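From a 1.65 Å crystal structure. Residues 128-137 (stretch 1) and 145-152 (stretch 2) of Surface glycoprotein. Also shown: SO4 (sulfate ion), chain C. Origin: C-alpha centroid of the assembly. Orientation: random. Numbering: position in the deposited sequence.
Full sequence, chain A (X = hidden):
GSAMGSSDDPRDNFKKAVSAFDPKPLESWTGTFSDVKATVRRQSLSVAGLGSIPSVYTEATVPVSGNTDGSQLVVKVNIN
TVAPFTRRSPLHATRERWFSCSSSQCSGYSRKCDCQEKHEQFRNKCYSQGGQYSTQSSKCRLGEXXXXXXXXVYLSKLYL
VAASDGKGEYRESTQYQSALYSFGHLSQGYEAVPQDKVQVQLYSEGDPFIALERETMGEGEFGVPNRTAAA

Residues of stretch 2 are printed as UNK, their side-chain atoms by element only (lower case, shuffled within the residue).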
# COMPACT_ATOMS: atom_id res chain seq x y z
N SER A 128 -6.06 -11.46 20.59
CA SER A 128 -6.08 -12.71 19.85
C SER A 128 -5.17 -12.66 18.62
O SER A 128 -4.71 -13.69 18.14
CB SER A 128 -7.52 -13.06 19.44
OG SER A 128 -7.60 -14.38 18.92
N GLN A 129 -4.92 -11.46 18.12
CA GLN A 129 -4.10 -11.29 16.92
C GLN A 129 -2.65 -10.99 17.29
O GLN A 129 -1.84 -10.66 16.43
CB GLN A 129 -4.65 -10.16 16.04
CG GLN A 129 -6.02 -10.46 15.45
CD GLN A 129 -6.62 -9.28 14.70
OE1 GLN A 129 -7.31 -9.46 13.70
NE2 GLN A 129 -6.36 -8.06 15.18
N GLY A 130 -2.34 -11.10 18.58
CA GLY A 130 -0.98 -10.91 19.04
C GLY A 130 -0.61 -9.45 19.25
O GLY A 130 0.56 -9.11 19.41
N GLY A 131 -1.61 -8.58 19.24
CA GLY A 131 -1.35 -7.17 19.45
C GLY A 131 -1.29 -6.81 20.91
O GLY A 131 -1.47 -7.66 21.79
N GLN A 132 -0.99 -5.54 21.18
CA GLN A 132 -1.13 -4.96 22.50
C GLN A 132 -2.18 -3.88 22.43
O GLN A 132 -2.26 -3.16 21.44
CB GLN A 132 0.21 -4.41 23.00
CG GLN A 132 1.18 -5.49 23.44
CD GLN A 132 2.59 -4.98 23.64
OE1 GLN A 132 2.80 -3.90 24.19
NE2 GLN A 132 3.57 -5.75 23.18
N TYR A 133 -3.01 -3.77 23.46
CA TYR A 133 -4.08 -2.79 23.43
C TYR A 133 -3.84 -1.64 24.40
O TYR A 133 -3.29 -1.81 25.49
CB TYR A 133 -5.44 -3.44 23.75
CG TYR A 133 -6.58 -2.63 23.20
CD1 TYR A 133 -6.91 -2.72 21.85
CD2 TYR A 133 -7.29 -1.74 24.00
CE1 TYR A 133 -7.95 -1.97 21.32
CE2 TYR A 133 -8.32 -0.98 23.47
CZ TYR A 133 -8.64 -1.11 22.13
OH TYR A 133 -9.66 -0.35 21.61
N SER A 134 -4.25 -0.45 23.97
CA SER A 134 -4.23 0.72 24.83
C SER A 134 -5.65 1.26 24.93
O SER A 134 -6.20 1.72 23.93
CB SER A 134 -3.28 1.77 24.29
OG SER A 134 -3.34 2.96 25.04
N THR A 135 -6.25 1.18 26.11
CA THR A 135 -7.61 1.69 26.30
C THR A 135 -7.56 3.17 26.65
O THR A 135 -6.81 3.59 27.54
CB THR A 135 -8.36 0.92 27.40
OG1 THR A 135 -8.52 -0.45 26.99
CG2 THR A 135 -9.73 1.53 27.67
N GLN A 136 -8.34 3.97 25.93
CA GLN A 136 -8.35 5.41 26.13
C GLN A 136 -9.63 5.90 26.77
O GLN A 136 -9.61 6.84 27.57
CB GLN A 136 -8.13 6.13 24.79
CG GLN A 136 -6.75 5.95 24.22
CD GLN A 136 -5.68 6.59 25.08
OE1 GLN A 136 -5.89 7.65 25.68
NE2 GLN A 136 -4.52 5.93 25.16
N SER A 137 -10.75 5.28 26.42
CA SER A 137 -12.03 5.64 27.02
C SER A 137 -12.85 4.40 27.30
O SER A 137 -13.27 3.72 26.37
CB SER A 137 -12.81 6.60 26.13
OG SER A 137 -14.08 6.87 26.70
N UNK A 145 -12.75 8.29 20.74
CA UNK A 145 -11.70 7.35 20.38
C UNK A 145 -11.44 6.51 21.61
O UNK A 145 -10.85 7.00 22.58
c UNK A 145 -10.65 9.14 18.88
c UNK A 145 -11.16 8.52 17.60
c UNK A 145 -11.50 9.57 16.54
c UNK A 145 -10.42 8.07 19.94
n UNK A 145 -12.04 8.92 15.29
N UNK A 146 -11.87 5.25 21.58
CA UNK A 146 -11.92 4.46 22.81
C UNK A 146 -10.63 3.73 23.13
O UNK A 146 -10.34 3.47 24.30
c UNK A 146 -13.08 3.47 22.72
s UNK A 146 -14.62 4.31 22.32
N UNK A 147 -9.86 3.41 22.11
CA UNK A 147 -8.60 2.73 22.32
C UNK A 147 -7.99 2.31 21.01
O UNK A 147 -8.55 2.60 19.95
N UNK A 148 -6.83 1.66 21.06
CA UNK A 148 -6.20 1.23 19.82
C UNK A 148 -5.36 -0.01 19.99
O UNK A 148 -4.74 -0.24 21.03
c UNK A 148 -5.33 2.36 19.23
c UNK A 148 -4.15 3.78 20.94
c UNK A 148 -4.10 2.76 20.01
c UNK A 148 -1.81 3.55 21.39
c UNK A 148 -2.86 2.15 19.77
o UNK A 148 -0.68 3.94 22.08
c UNK A 148 -3.01 4.18 21.63
c UNK A 148 -1.73 2.54 20.46
N UNK A 149 -5.38 -0.83 18.94
CA UNK A 149 -4.56 -2.02 18.87
C UNK A 149 -3.23 -1.67 18.23
O UNK A 149 -3.19 -0.98 17.20
s UNK A 149 -4.36 -4.66 18.13
c UNK A 149 -5.26 -3.11 18.08
N UNK A 150 -2.15 -2.17 18.82
CA UNK A 150 -0.82 -1.82 18.36
C UNK A 150 -0.07 -3.03 17.83
O UNK A 150 -0.00 -4.06 18.48
c UNK A 150 1.78 -1.10 21.65
n UNK A 150 0.83 -0.40 22.57
c UNK A 150 1.39 -0.84 19.19
c UNK A 150 2.09 -0.27 20.42
c UNK A 150 -0.05 -1.16 19.50
N UNK A 151 0.49 -2.89 16.62
CA UNK A 151 1.31 -3.94 16.04
C UNK A 151 2.63 -3.37 15.57
O UNK A 151 2.67 -2.26 15.03
c UNK A 151 -0.69 -5.37 15.26
c UNK A 151 -0.43 -6.74 15.88
o UNK A 151 0.71 -7.10 16.18
n UNK A 151 -1.50 -7.51 16.08
c UNK A 151 0.58 -4.62 14.87
N UNK A 152 3.72 -4.10 15.80
CA UNK A 152 5.03 -3.68 15.32
C UNK A 152 5.35 -4.35 13.99
O UNK A 152 5.28 -5.58 13.87
o UNK A 152 6.23 -1.29 17.01
o UNK A 152 5.24 -1.56 18.94
c UNK A 152 6.13 -4.02 16.35
c UNK A 152 5.82 -3.54 17.77
c UNK A 152 5.76 -2.02 17.91
S SO4 C . -6.30 -2.90 28.49
O1 SO4 C . -7.46 -2.83 29.36
O2 SO4 C . -6.33 -4.15 27.73
O3 SO4 C . -6.33 -1.74 27.60
O4 SO4 C . -5.06 -2.86 29.28
O HOH W 1 1.33 -9.71 15.93

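Position 145 opens the strand with five side-chain atoms, four carbons in a row ending in a nitrogen. The side chain makes no close contact with stretch 1, and it is the backbone that does: the carbonyl O lies 3.6 Å from Gln-136 CB. An unbranched four-carbon chain tipped with nitrogen is Lys-145.

Position 146 has one carbon and then a sulfur, with nothing beyond it within the residue. Its backbone does the work here, because one carbonyl serves two donors: Gln-136 N reaches the O of 146 at 2.6 Å and Ser-137 N reaches the same O at 2.8 Å. The strand of stretch 1 ends at Thr-135, and this forked pair holds the two residues that follow. One carbon and a sulfur identify Cys-146; its side chain is bonded covalently elsewhere in the structure.

Position 147 has no side-chain atoms at all, and the two chains close to 4.2 Å between Thr-135 CA and the CA of 147. It is Gly-147. The space around it explains the fit. An ideal CB on Gly-147 would sit 2.5 Å from Tyr-133 CE2 and 2.7 Å from Ser-134 O, both clashes. The bare backbone lets Tyr-133 OH come within 3.2 Å of Gly-147 C.

Position 148 carries one carbon, then a six-carbon ring bearing one oxygen. Ser-134 CB sits over a face of this ring, 3.9 Å from its centroid, in a CH-pi contact. The residue is Tyr-148. Gln-136 NE2 donates to Ser-134 OG at 3.2 Å, linking two side chains beside the ring. Below these side chains, the backbone pairs in both directions, Ser-134 N to Tyr-148 O at 3.0 Å and Tyr-148 N to Ser-134 O at 2.9 Å.

Position 149 again shows one carbon and one sulfur. It shares a sheet face with Tyr-133, whose CD1 packs 4.1 Å from the CB of 149. This is Cys-149, likewise bonded covalently elsewhere. Gly-131 leaves room for the sulfur: an ideal CB there would fall 2.6 Å from Cys-149 SG.

Position 150 is another row of four carbons ending in nitrogen. The last carbon comes close to the base of the Gln-132 side chain, 3.9 Å from Gln-132 CB. This is Lys-150. Lys-150 N donates to Gln-132 O at 2.8 Å. In return, Gln-132 N donates to Lys-150 O at 3.2 Å.

Position 151 has three carbons, the third carrying one oxygen and one nitrogen, a primary amide. The nitrogen donates to Gln-129 O at 3.2 Å. This is Gln-151, and a water donates to Gln-151 OE1 at 2.7 Å.

Position 152 has three carbons, the last bearing two oxygens, and touches nothing on stretch 1; it is Glu-152.

The contact is an antiparallel ladder, its backbone bonds alternating with close non-bonded pairs. Tyr-133 and Cys-149 share one face, Gln-132, Lys-150, Ser-134 and Tyr-148 the other. Glycine marks the tight spots, a forked carbonyl secures one end, and a side-chain amide reaches past the ladder at the other.

Stretch 2 145-152: KCGYCKQE
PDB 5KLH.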